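Local coordinates for microcin B17-processing protein McbB (Escherichia coli str. K-12 substr. MG1655, PDB 6GRH) that is needed to process the inactive microcin B17 precursor McbA into the active antibacterial peptide, at residues 27-30 with 35-38; 106-111 with 142-147; 110-115 with 120-125; 168-173 with 179-184. All coordinates share one frame; numbering follows the deposited sequence.

Contact 1 (27-30 with 35-38); sequences TLLI and SVDI
L29 and V36 make the hydrogen-bonded pair at the middle of an antiparallel hairpin: L29 N donates to V36 O over 2.9 Å, and V36 N returns the bond to L29 O. Two residues along each strand, I38 N donates to T27 O over 2.8 Å. S35 adds a side-chain bond: its OG, held anti to the residue's own N (chi1 -169°), lies 3.1 Å from L29 O and is tilted out of the carbonyl plane. This second grip is less certain, because S35 is modelled in two conformations. A water accepts from T27 N and lies 2.7 Å from D37 OD1, joining the hairpin arms. D37 OD2 turns to Y225 OH of the second subunit. Apolar contacts lie on the face of L29, V36 and I38, where the tip of I38 rests against L29, CD1 to CB 4.0 Å. On the other face a methyl of L28 lies on the D37 carboxylate, CD2 to OD1 3.5 Å. F79 of helix 73-82 packs on V36 and I38. Residues S35 to I38 also pair with a strand of another protein's chain, consistent with the winged-helix peptide clamp of RiPP-modifying enzymes, whose edge strand takes up a leader peptide by antiparallel addition.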
loop_
_atom_site.group_PDB
_atom_site.type_symbol
_atom_site.label_atom_id
_atom_site.label_comp_id
_atom_site.label_asym_id
_atom_site.label_seq_id
_atom_site.Cartn_x
_atom_site.Cartn_y
_atom_site.Cartn_z
ATOM N N THR B 27 38.371 -29.251 -22.721
ATOM C CA THR B 27 38.302 -28.475 -21.487
ATOM C C THR B 27 37.379 -27.290 -21.678
ATOM O O THR B 27 37.549 -26.527 -22.618
ATOM C CB THR B 27 39.706 -27.997 -21.073
ATOM O OG1 THR B 27 40.484 -29.154 -20.815
ATOM C CG2 THR B 27 39.674 -27.167 -19.804
ATOM N N LEU B 28 36.402 -27.156 -20.788
ATOM C CA LEU B 28 35.419 -26.071 -20.875
ATOM C C LEU B 28 35.384 -25.270 -19.569
ATOM O O LEU B 28 35.358 -25.850 -18.483
ATOM C CB LEU B 28 34.016 -26.597 -21.179
ATOM C CG LEU B 28 33.777 -27.469 -22.409
ATOM C CD1 LEU B 28 32.290 -27.757 -22.548
ATOM C CD2 LEU B 28 34.280 -26.844 -23.697
ATOM N N LEU B 29 35.391 -23.948 -19.735
ATOM C CA LEU B 29 35.190 -22.968 -18.692
ATOM C C LEU B 29 33.727 -22.559 -18.781
ATOM O O LEU B 29 33.263 -22.234 -19.868
ATOM C CB LEU B 29 36.067 -21.738 -18.958
ATOM C CG LEU B 29 35.818 -20.515 -18.073
ATOM C CD1 LEU B 29 36.136 -20.838 -16.639
ATOM C CD2 LEU B 29 36.554 -19.275 -18.521
ATOM N N ILE B 30 33.025 -22.579 -17.659
ATOM C CA ILE B 30 31.654 -22.090 -17.588
ATOM C C ILE B 30 31.541 -21.137 -16.416
ATOM O O ILE B 30 31.769 -21.523 -15.270
ATOM C CB ILE B 30 30.647 -23.238 -17.404
ATOM C CG1 ILE B 30 30.888 -24.335 -18.446
ATOM C CG2 ILE B 30 29.226 -22.703 -17.495
ATOM C CD1 ILE B 30 30.252 -25.659 -18.088
ATOM N N SER B 35 30.768 -19.080 -21.620
ATOM C CA SER B 35 31.376 -20.384 -21.676
ATOM C C SER B 35 32.462 -20.371 -22.756
ATOM O O SER B 35 32.284 -19.756 -23.800
ATOM C CB SER B 35 30.329 -21.451 -21.953
ATOM O OG SER B 35 30.888 -22.731 -21.752
ATOM N N VAL B 36 33.586 -21.039 -22.476
ATOM C CA VAL B 36 34.757 -21.021 -23.371
ATOM C C VAL B 36 35.311 -22.431 -23.517
ATOM O O VAL B 36 35.504 -23.130 -22.534
ATOM C CB VAL B 36 35.853 -20.052 -22.866
ATOM C CG1 VAL B 36 37.013 -19.960 -23.861
ATOM C CG2 VAL B 36 35.284 -18.658 -22.628
ATOM N N ASP B 37 35.523 -22.846 -24.769
ATOM C CA ASP B 37 36.264 -24.067 -25.063
ATOM C C ASP B 37 37.759 -23.698 -24.945
ATOM O O ASP B 37 38.279 -22.991 -25.789
ATOM C CB ASP B 37 35.890 -24.575 -26.464
ATOM C CG ASP B 37 36.449 -25.967 -26.783
ATOM O OD1 ASP B 37 37.043 -26.635 -25.903
ATOM O OD2 ASP B 37 36.294 -26.414 -27.947
ATOM N N ILE B 38 38.417 -24.161 -23.896
ATOM C CA ILE B 38 39.786 -23.718 -23.573
ATOM C C ILE B 38 40.784 -24.550 -24.372
ATOM O O ILE B 38 40.794 -25.772 -24.257
ATOM C CB ILE B 38 40.101 -23.897 -22.080
ATOM C CG1 ILE B 38 39.160 -23.065 -21.216
ATOM C CG2 ILE B 38 41.566 -23.534 -21.755
ATOM C CD1 ILE B 38 39.316 -21.562 -21.350
HETATM O O HOH W 1 39.259 -27.799 -24.906
#

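Contact 2 (106-111 with 142-147)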
loop_
_atom_site.group_PDB
_atom_site.type_symbol
_atom_site.label_atom_id
_atom_site.label_comp_id
_atom_site.label_asym_id
_atom_site.label_seq_id
_atom_site.Cartn_x
_atom_site.Cartn_y
_atom_site.Cartn_z
ATOM N N HIS B 106 26.275 -22.295 16.821
ATOM C CA HIS B 106 26.603 -23.557 16.121
ATOM C C HIS B 106 26.091 -23.661 14.656
ATOM O O HIS B 106 26.749 -24.275 13.834
ATOM C CB HIS B 106 26.171 -24.787 16.949
ATOM C CG HIS B 106 24.731 -24.762 17.371
ATOM N ND1 HIS B 106 24.244 -23.897 18.335
ATOM C CD2 HIS B 106 23.669 -25.495 16.954
ATOM C CE1 HIS B 106 22.952 -24.108 18.502
ATOM N NE2 HIS B 106 22.579 -25.073 17.677
ATOM N N LEU B 107 24.965 -23.016 14.324
ATOM C CA LEU B 107 24.482 -22.932 12.929
ATOM C C LEU B 107 25.505 -22.261 12.005
ATOM O O LEU B 107 25.502 -22.498 10.805
ATOM C CB LEU B 107 23.127 -22.188 12.844
ATOM C CG LEU B 107 22.543 -21.829 11.456
ATOM C CD1 LEU B 107 22.262 -23.108 10.645
ATOM C CD2 LEU B 107 21.280 -20.940 11.583
ATOM N N PHE B 108 26.382 -21.433 12.573
ATOM C CA PHE B 108 27.366 -20.674 11.816
ATOM C C PHE B 108 28.791 -21.146 12.025
ATOM O O PHE B 108 29.709 -20.434 11.655
ATOM C CB PHE B 108 27.294 -19.211 12.223
ATOM C CG PHE B 108 25.956 -18.605 12.012
ATOM C CD1 PHE B 108 25.085 -18.441 13.067
ATOM C CD2 PHE B 108 25.562 -18.222 10.747
ATOM C CE1 PHE B 108 23.837 -17.853 12.872
ATOM C CE2 PHE B 108 24.320 -17.632 10.541
ATOM C CZ PHE B 108 23.454 -17.458 11.611
ATOM N N SER B 109 28.972 -22.343 12.563
ATOM C CA SER B 109 30.309 -22.803 12.933
ATOM C C SER B 109 31.254 -22.992 11.729
ATOM O O SER B 109 32.463 -23.027 11.911
ATOM C CB SER B 109 30.227 -24.083 13.746
ATOM O OG SER B 109 29.688 -25.114 12.965
ATOM N N ASN B 110 30.724 -23.117 10.513
ATOM C CA ASN B 110 31.569 -23.137 9.318
ATOM C C ASN B 110 31.469 -21.863 8.454
ATOM O O ASN B 110 32.122 -21.781 7.417
ATOM C CB ASN B 110 31.269 -24.404 8.504
ATOM C CG ASN B 110 31.717 -25.675 9.211
ATOM O OD1 ASN B 110 30.925 -26.597 9.416
ATOM N ND2 ASN B 110 32.972 -25.721 9.619
ATOM N N ALA B 111 30.691 -20.870 8.898
ATOM C CA ALA B 111 30.320 -19.721 8.054
ATOM C C ALA B 111 31.495 -18.816 7.751
ATOM O O ALA B 111 31.644 -18.383 6.634
ATOM C CB ALA B 111 29.211 -18.899 8.694
ATOM N N TRP B 142 25.424 -8.431 12.787
ATOM C CA TRP B 142 24.271 -9.235 12.447
ATOM C C TRP B 142 23.813 -9.994 13.684
ATOM O O TRP B 142 24.538 -10.831 14.194
ATOM C CB TRP B 142 24.593 -10.228 11.315
ATOM C CG TRP B 142 23.336 -10.826 10.729
ATOM C CD1 TRP B 142 22.388 -11.570 11.409
ATOM C CD2 TRP B 142 22.860 -10.706 9.395
ATOM N NE1 TRP B 142 21.381 -11.933 10.562
ATOM C CE2 TRP B 142 21.619 -11.395 9.332
ATOM C CE3 TRP B 142 23.353 -10.090 8.240
ATOM C CZ2 TRP B 142 20.862 -11.484 8.160
ATOM C CZ3 TRP B 142 22.606 -10.167 7.074
ATOM C CH2 TRP B 142 21.364 -10.860 7.047
ATOM N N LEU B 143 22.602 -9.691 14.175
ATOM C CA LEU B 143 22.031 -10.403 15.311
ATOM C C LEU B 143 20.959 -11.364 14.824
ATOM O O LEU B 143 19.951 -10.920 14.302
ATOM C CB LEU B 143 21.452 -9.415 16.301
ATOM C CG LEU B 143 20.670 -9.931 17.505
ATOM C CD1 LEU B 143 21.498 -10.851 18.396
ATOM C CD2 LEU B 143 20.152 -8.723 18.296
ATOM N N HIS B 144 21.172 -12.667 15.003
ATOM C CA HIS B 144 20.242 -13.674 14.524
ATOM C C HIS B 144 19.699 -14.422 15.732
ATOM O O HIS B 144 20.466 -15.020 16.480
ATOM C CB HIS B 144 20.916 -14.629 13.544
ATOM C CG HIS B 144 20.054 -15.776 13.137
ATOM N ND1 HIS B 144 18.976 -15.620 12.299
ATOM C CD2 HIS B 144 20.060 -17.072 13.509
ATOM C CE1 HIS B 144 18.378 -16.790 12.143
ATOM N NE2 HIS B 144 19.038 -17.695 12.838
ATOM N N LEU B 145 18.368 -14.417 15.885
ATOM C CA LEU B 145 17.687 -15.082 16.996
ATOM C C LEU B 145 16.646 -16.107 16.537
ATOM O O LEU B 145 15.707 -15.749 15.810
ATOM C CB LEU B 145 16.991 -14.039 17.867
ATOM C CG LEU B 145 17.921 -13.020 18.527
ATOM C CD1 LEU B 145 17.126 -11.974 19.291
ATOM C CD2 LEU B 145 18.900 -13.721 19.454
ATOM N N GLU B 146 16.819 -17.367 16.936
ATOM C CA GLU B 146 15.747 -18.369 16.874
ATOM C C GLU B 146 14.741 -18.185 17.999
ATOM O O GLU B 146 13.530 -18.289 17.789
ATOM C CB GLU B 146 16.301 -19.802 16.908
ATOM C CG GLU B 146 16.823 -20.240 15.569
ATOM C CD GLU B 146 17.059 -21.734 15.396
ATOM O OE1 GLU B 146 16.586 -22.578 16.193
ATOM O OE2 GLU B 146 17.707 -22.040 14.385
ATOM N N ASN B 147 15.232 -17.916 19.200
ATOM C CA ASN B 147 14.361 -17.690 20.333
ATOM C C ASN B 147 14.367 -16.200 20.649
ATOM O O ASN B 147 15.202 -15.704 21.394
ATOM C CB ASN B 147 14.791 -18.562 21.489
ATOM C CG ASN B 147 14.818 -20.023 21.098
ATOM O OD1 ASN B 147 13.837 -20.549 20.551
ATOM N ND2 ASN B 147 15.957 -20.684 21.324
#
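On parallel strand 139-144 of the Rossmann-like sheet, H144 offers its imidazole to F108 and L107, from the loop that follows strand 97-102. The principal meeting is an offset edge-to-face aromatic pair: the F108 ring turns its edge to the H144 face, with the planes at 86° and the centroids 5.7 Å apart. F108 CZ and CE1 both lie 3.9 Å from H144 CD2. H144 reaches across because its CG lies anti to the backbone N (chi1 174°), which sends the ring off the strand toward the loop. L107 reaches the imidazole from the same side as F108, at its NE2 end, CD2 to NE2 4.1 Å, its side chain crossing that of H144 at about a right angle; its CB also sits over a rim of the F108 ring. H144 ND1 is hydrogen-bonded to S171 OG on the neighbouring strand, a tie that would limit rotation of the ring. The loop is itself braced: H106 O accepts from both S109 N and S109 OG, the latter at 3.2 Å. F108 also rests on I100 and S102 of strand 97-102. The parallel strands 97-102, 122-127 and 139-144 are consistent with the Rossmann-like fold seen in E1-like enzymes.

Contact 3 (110-115 with 120-125)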
loop_
_atom_site.group_PDB
_atom_site.type_symbol
_atom_site.label_atom_id
_atom_site.label_comp_id
_atom_site.label_asym_id
_atom_site.label_seq_id
_atom_site.Cartn_x
_atom_site.Cartn_y
_atom_site.Cartn_z
ATOM N N ASN B 110 30.724 -23.117 10.513
ATOM C CA ASN B 110 31.569 -23.137 9.318
ATOM C C ASN B 110 31.469 -21.863 8.454
ATOM O O ASN B 110 32.122 -21.781 7.417
ATOM C CB ASN B 110 31.269 -24.404 8.504
ATOM C CG ASN B 110 31.717 -25.675 9.211
ATOM O OD1 ASN B 110 30.925 -26.597 9.416
ATOM N ND2 ASN B 110 32.972 -25.721 9.619
ATOM N N ALA B 111 30.691 -20.870 8.898
ATOM C CA ALA B 111 30.320 -19.721 8.054
ATOM C C ALA B 111 31.495 -18.816 7.751
ATOM O O ALA B 111 31.644 -18.383 6.634
ATOM C CB ALA B 111 29.211 -18.899 8.694
ATOM N N ARG B 112 32.351 -18.576 8.737
ATOM C CA ARG B 112 33.505 -17.722 8.520
ATOM C C ARG B 112 34.382 -18.245 7.394
ATOM O O ARG B 112 34.807 -17.475 6.555
ATOM C CB ARG B 112 34.332 -17.587 9.770
ATOM C CG ARG B 112 33.580 -16.848 10.864
ATOM C CD ARG B 112 34.056 -17.350 12.191
ATOM N NE ARG B 112 35.111 -16.547 12.751
ATOM C CZ ARG B 112 36.096 -17.001 13.529
ATOM N NH1 ARG B 112 36.229 -18.296 13.826
ATOM N NH2 ARG B 112 36.962 -16.136 14.027
ATOM N N GLU B 113 34.640 -19.547 7.360
ATOM C CA GLU B 113 35.552 -20.089 6.353
ATOM C C GLU B 113 34.859 -20.271 4.995
ATOM O O GLU B 113 35.448 -19.929 3.968
ATOM C CB GLU B 113 36.231 -21.373 6.839
ATOM C CG GLU B 113 37.714 -21.422 6.477
ATOM C CD GLU B 113 38.549 -20.417 7.261
ATOM O OE1 GLU B 113 39.130 -19.484 6.655
ATOM O OE2 GLU B 113 38.630 -20.566 8.497
ATOM N N GLN B 114 33.622 -20.775 4.987
ATOM C CA GLN B 114 32.851 -20.926 3.738
ATOM C C GLN B 114 32.586 -19.625 3.023
ATOM O O GLN B 114 32.746 -19.541 1.796
ATOM C CB GLN B 114 31.489 -21.556 3.998
ATOM C CG GLN B 114 31.538 -23.027 4.372
ATOM C CD GLN B 114 30.180 -23.557 4.816
ATOM O OE1 GLN B 114 29.133 -22.850 4.777
ATOM N NE2 GLN B 114 30.179 -24.818 5.236
ATOM N N TRP B 115 32.188 -18.610 3.783
ATOM C CA TRP B 115 31.679 -17.394 3.171
ATOM C C TRP B 115 32.763 -16.475 2.639
ATOM O O TRP B 115 32.454 -15.567 1.889
ATOM C CB TRP B 115 30.692 -16.660 4.097
ATOM C CG TRP B 115 29.429 -17.470 4.400
ATOM C CD1 TRP B 115 29.077 -18.688 3.895
ATOM C CD2 TRP B 115 28.362 -17.089 5.291
ATOM N NE1 TRP B 115 27.861 -19.093 4.426
ATOM C CE2 TRP B 115 27.402 -18.132 5.278
ATOM C CE3 TRP B 115 28.142 -15.985 6.119
ATOM C CZ2 TRP B 115 26.223 -18.089 6.044
ATOM C CZ3 TRP B 115 26.948 -15.949 6.890
ATOM C CH2 TRP B 115 26.031 -16.997 6.843
ATOM N N VAL B 120 32.840 -12.508 1.683
ATOM C CA VAL B 120 32.274 -12.010 2.932
ATOM C C VAL B 120 33.252 -12.230 4.089
ATOM O O VAL B 120 33.611 -13.357 4.358
ATOM C CB VAL B 120 30.946 -12.725 3.225
ATOM C CG1 VAL B 120 30.451 -12.387 4.628
ATOM C CG2 VAL B 120 29.914 -12.315 2.182
ATOM N N PHE B 121 33.647 -11.137 4.746
ATOM C CA PHE B 121 34.542 -11.156 5.926
ATOM C C PHE B 121 33.705 -11.103 7.206
ATOM O O PHE B 121 33.154 -10.053 7.549
ATOM C CB PHE B 121 35.511 -9.971 5.866
ATOM C CG PHE B 121 36.498 -9.869 7.038
ATOM C CD1 PHE B 121 36.896 -10.985 7.794
ATOM C CD2 PHE B 121 37.069 -8.621 7.349
ATOM C CE1 PHE B 121 37.814 -10.851 8.837
ATOM C CE2 PHE B 121 37.975 -8.481 8.392
ATOM C CZ PHE B 121 38.359 -9.598 9.143
ATOM N N VAL B 122 33.552 -12.251 7.860
ATOM C CA VAL B 122 32.927 -12.323 9.180
ATOM C C VAL B 122 34.055 -12.654 10.140
ATOM O O VAL B 122 34.648 -13.725 10.025
ATOM C CB VAL B 122 31.869 -13.433 9.268
ATOM C CG1 VAL B 122 31.303 -13.532 10.688
ATOM C CG2 VAL B 122 30.765 -13.205 8.254
ATOM N N SER B 123 34.364 -11.738 11.056
ATOM C CA SER B 123 35.503 -11.913 11.959
ATOM C C SER B 123 35.206 -12.865 13.108
ATOM O O SER B 123 36.096 -13.590 13.529
ATOM C CB SER B 123 36.002 -10.584 12.533
ATOM O OG SER B 123 34.943 -9.860 13.114
ATOM N N HIS B 124 33.981 -12.854 13.618
ATOM C CA HIS B 124 33.639 -13.626 14.798
ATOM C C HIS B 124 32.193 -14.059 14.761
ATOM O O HIS B 124 31.344 -13.291 14.302
ATOM C CB HIS B 124 33.847 -12.796 16.055
ATOM C CG HIS B 124 35.272 -12.430 16.311
ATOM N ND1 HIS B 124 35.804 -11.210 15.941
ATOM C CD2 HIS B 124 36.286 -13.132 16.870
ATOM C CE1 HIS B 124 37.085 -11.173 16.288
ATOM N NE2 HIS B 124 37.398 -12.324 16.858
ATOM N N ILE B 125 31.940 -15.279 15.239
ATOM C CA ILE B 125 30.610 -15.740 15.603
ATOM C C ILE B 125 30.508 -15.643 17.124
ATOM O O ILE B 125 31.275 -16.265 17.838
ATOM C CB ILE B 125 30.345 -17.202 15.177
ATOM C CG1 ILE B 125 30.674 -17.405 13.696
ATOM C CG2 ILE B 125 28.875 -17.569 15.423
ATOM C CD1 ILE B 125 29.962 -16.485 12.717
HETATM O O HOH W 2 34.238 -14.917 6.426
#
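R112 lays its aliphatic chain along I125, the two side chains sliding past each other in opposite directions with CD of the arginine 3.7 Å from CG1 of the isoleucine. Nearer the backbone, R112 CG sits 3.4 Å from V122 O, and its chain crosses the V122 side chain at about a right angle. A bend at chi3 (94°) then turns the guanidinium edge to the S123 carbonyl. NH2 donates to S123 O at 2.7 Å (159° at the hydrogen), with the oxygen close to the guanidinium plane; NE reaches the same S123 O at 3.2 Å. This carbonyl oxygen of strand 122-127, outermost of this chain's sheet, thus takes NH2 firmly and NE weakly. The contact closes the beta-alpha-beta unit of strand 97-102, helix 111-115 and strand 122-127, the helix running nearly antiparallel to the strand it leads into. At the turn between them V120 N donates to W115 O over 3.1 Å, and the side chains meet there as well, W115 CB to V120 CB 4.0 Å. The indole carries A111 CB over its centre, 3.8 Å above the plane, and meets the ring of Y243 from helix 236-254. Between the two bonded ends a water bridges the gap: it donates to R112 O at 2.6 Å and to V120 O, and accepts from V122 N.

Contact 4 (168-173 with 179-184); sequences FIQSYY and RIDGVY
I169 packs its branches against the returning chain, CG2 on CG2 of I180 at 3.7 Å and CD1 on CG2 of V183 at 3.9 Å. On the other face of the strand the rings of F168 and Y184 lie side by side; the planes, 23° apart, are slid so the rings barely overlap, F168 CD1 3.5 Å from Y184 CD2. Y184 also touches C192, a zinc ligand. The segments lie on the antiparallel hairpin of strands 167-174 and 177-180 and the loop beyond, the register slipping by one residue between S171-I180 and the isolated F168-Y184 pair. Y172 and R179, like F168 and Y184, exchange paired backbone bonds, and D181 N donates to Q170 O. R179 CB sits over a face of the Y172 ring in CH-pi contact, 3.9 Å from its centroid; R179 NE bonds S177 OG and the guanidinium meets W200 in a cation-pi contact. Y172 CG stands between its backbone N and carbonyl carbon (chi1 54°), bringing OH to D181. Y172 OH donates to the syn lone pair of D181 OD1 and Q170 NE2 to the anti lone pair of D181 OD2, each at 2.8 Å. OD2 also bonds H193 ND1, and Q170 OE1 bonds Y157 OH.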
loop_
_atom_site.group_PDB
_atom_site.type_symbol
_atom_site.label_atom_id
_atom_site.label_comp_id
_atom_site.label_asym_id
_atom_site.label_seq_id
_atom_site.Cartn_x
_atom_site.Cartn_y
_atom_site.Cartn_z
ATOM N N PHE B 168 23.645 -2.332 12.337
ATOM C CA PHE B 168 23.051 -3.573 12.793
ATOM C C PHE B 168 22.106 -4.115 11.746
ATOM O O PHE B 168 21.413 -3.330 11.050
ATOM C CB PHE B 168 22.211 -3.370 14.060
ATOM C CG PHE B 168 22.935 -2.706 15.193
ATOM C CD1 PHE B 168 23.097 -1.321 15.220
ATOM C CD2 PHE B 168 23.423 -3.450 16.230
ATOM C CE1 PHE B 168 23.734 -0.692 16.275
ATOM C CE2 PHE B 168 24.059 -2.842 17.298
ATOM C CZ PHE B 168 24.207 -1.457 17.323
ATOM N N ILE B 169 22.034 -5.449 11.695
ATOM C CA ILE B 169 20.968 -6.161 10.998
ATOM C C ILE B 169 20.468 -7.156 12.005
ATOM O O ILE B 169 21.258 -7.674 12.781
ATOM C CB ILE B 169 21.490 -6.885 9.745
ATOM C CG1 ILE B 169 21.831 -5.834 8.702
ATOM C CG2 ILE B 169 20.447 -7.861 9.185
ATOM C CD1 ILE B 169 22.685 -6.333 7.575
ATOM N N GLN B 170 19.159 -7.354 12.039
ATOM C CA GLN B 170 18.534 -8.304 12.932
ATOM C C GLN B 170 17.732 -9.274 12.127
ATOM O O GLN B 170 16.995 -8.858 11.217
ATOM C CB GLN B 170 17.591 -7.626 13.928
ATOM C CG GLN B 170 18.184 -6.519 14.774
ATOM C CD GLN B 170 18.351 -5.175 14.076
ATOM O OE1 GLN B 170 19.276 -4.437 14.399
ATOM N NE2 GLN B 170 17.448 -4.823 13.194
ATOM N N SER B 171 17.812 -10.547 12.493
ATOM C CA SER B 171 17.008 -11.577 11.846
ATOM C C SER B 171 16.368 -12.506 12.874
ATOM O O SER B 171 16.902 -12.746 13.939
ATOM C CB SER B 171 17.827 -12.334 10.787
ATOM O OG SER B 171 18.879 -13.071 11.359
ATOM N N TYR B 172 15.166 -12.962 12.565
ATOM C CA TYR B 172 14.283 -13.609 13.540
ATOM C C TYR B 172 13.071 -14.161 12.764
ATOM O O TYR B 172 12.918 -13.892 11.562
ATOM C CB TYR B 172 13.847 -12.601 14.649
ATOM C CG TYR B 172 13.235 -11.352 14.096
ATOM C CD1 TYR B 172 14.027 -10.300 13.664
ATOM C CD2 TYR B 172 11.862 -11.253 13.913
ATOM C CE1 TYR B 172 13.478 -9.164 13.115
ATOM C CE2 TYR B 172 11.299 -10.127 13.356
ATOM C CZ TYR B 172 12.099 -9.091 12.961
ATOM O OH TYR B 172 11.552 -7.996 12.383
ATOM N N TYR B 173 12.238 -14.924 13.457
ATOM C CA TYR B 173 11.119 -15.607 12.867
ATOM C C TYR B 173 9.829 -15.057 13.435
ATOM O O TYR B 173 9.742 -14.747 14.601
ATOM C CB TYR B 173 11.234 -17.109 13.084
ATOM C CG TYR B 173 12.496 -17.674 12.473
ATOM C CD1 TYR B 173 12.507 -18.166 11.169
ATOM C CD2 TYR B 173 13.704 -17.679 13.193
ATOM C CE1 TYR B 173 13.675 -18.677 10.599
ATOM C CE2 TYR B 173 14.878 -18.182 12.639
ATOM C CZ TYR B 173 14.860 -18.678 11.327
ATOM O OH TYR B 173 16.027 -19.160 10.779
ATOM N N ARG B 179 12.363 -13.072 8.894
ATOM C CA ARG B 179 12.494 -11.627 8.703
ATOM C C ARG B 179 13.934 -11.194 8.804
ATOM O O ARG B 179 14.626 -11.560 9.751
ATOM C CB ARG B 179 11.718 -10.890 9.793
ATOM C CG ARG B 179 10.245 -11.220 9.814
ATOM C CD ARG B 179 9.559 -10.579 8.646
ATOM N NE ARG B 179 8.131 -10.898 8.654
ATOM C CZ ARG B 179 7.199 -10.263 7.946
ATOM N NH1 ARG B 179 7.494 -9.223 7.167
ATOM N NH2 ARG B 179 5.944 -10.666 8.058
ATOM N N ILE B 180 14.382 -10.390 7.855
ATOM C CA ILE B 180 15.665 -9.746 7.969
ATOM C C ILE B 180 15.352 -8.256 7.937
ATOM O O ILE B 180 14.857 -7.737 6.937
ATOM C CB ILE B 180 16.623 -10.112 6.821
ATOM C CG1 ILE B 180 16.873 -11.631 6.775
ATOM C CG2 ILE B 180 17.926 -9.323 6.964
ATOM C CD1 ILE B 180 17.594 -12.063 5.524
ATOM N N ASP B 181 15.661 -7.558 9.025
ATOM C CA ASP B 181 15.407 -6.133 9.063
ATOM C C ASP B 181 16.311 -5.396 8.088
ATOM O O ASP B 181 17.370 -5.886 7.678
ATOM C CB ASP B 181 15.610 -5.562 10.480
ATOM C CG ASP B 181 14.589 -6.054 11.472
ATOM O OD1 ASP B 181 13.506 -6.574 11.054
ATOM O OD2 ASP B 181 14.886 -5.915 12.700
ATOM N N GLY B 182 15.880 -4.214 7.690
ATOM C CA GLY B 182 16.758 -3.278 7.018
ATOM C C GLY B 182 17.961 -2.959 7.886
ATOM O O GLY B 182 17.952 -3.172 9.095
ATOM N N VAL B 183 18.972 -2.383 7.274
ATOM C CA VAL B 183 20.172 -2.053 7.995
ATOM C C VAL B 183 19.856 -0.871 8.887
ATOM O O VAL B 183 19.381 0.154 8.409
ATOM C CB VAL B 183 21.316 -1.673 7.050
ATOM C CG1 VAL B 183 22.533 -1.253 7.876
ATOM C CG2 VAL B 183 21.682 -2.834 6.145
ATOM N N TYR B 184 20.083 -1.042 10.181
ATOM C CA TYR B 184 20.054 0.026 11.162
ATOM C C TYR B 184 21.426 0.671 11.368
ATOM O O TYR B 184 22.306 0.095 12.009
ATOM C CB TYR B 184 19.518 -0.511 12.500
ATOM C CG TYR B 184 19.528 0.515 13.602
ATOM C CD1 TYR B 184 19.154 1.854 13.369
ATOM C CD2 TYR B 184 19.910 0.162 14.887
ATOM C CE1 TYR B 184 19.193 2.806 14.387
ATOM C CE2 TYR B 184 19.950 1.093 15.914
ATOM C CZ TYR B 184 19.592 2.401 15.672
ATOM O OH TYR B 184 19.666 3.276 16.709
HETATM O O HOH W 3 16.652 -2.288 11.480
#

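Contact 1 stands apart in the N-terminal domain, its nearest atoms about 17 Å from contact 3 and farther from the others. Contacts 2, 3 and 4 all reach the mixed seven-strand sheet. Contacts 2 and 3 share N110 and A111 and touch where F108 packs on W115 and I125; contacts 2 and 4 lie on neighbouring strands, where W142 packs on I169. Both hairpins, contacts 1 and 4, are buried and bonded through backbone ladders, but contact 4 adds a carboxylate network within the chain, whereas contact 1 offers its outer strand to other chains. Contact 2 is buried and purely packed; contact 3, partly exposed, is held by an arginine, a water and one backbone bond at the turn.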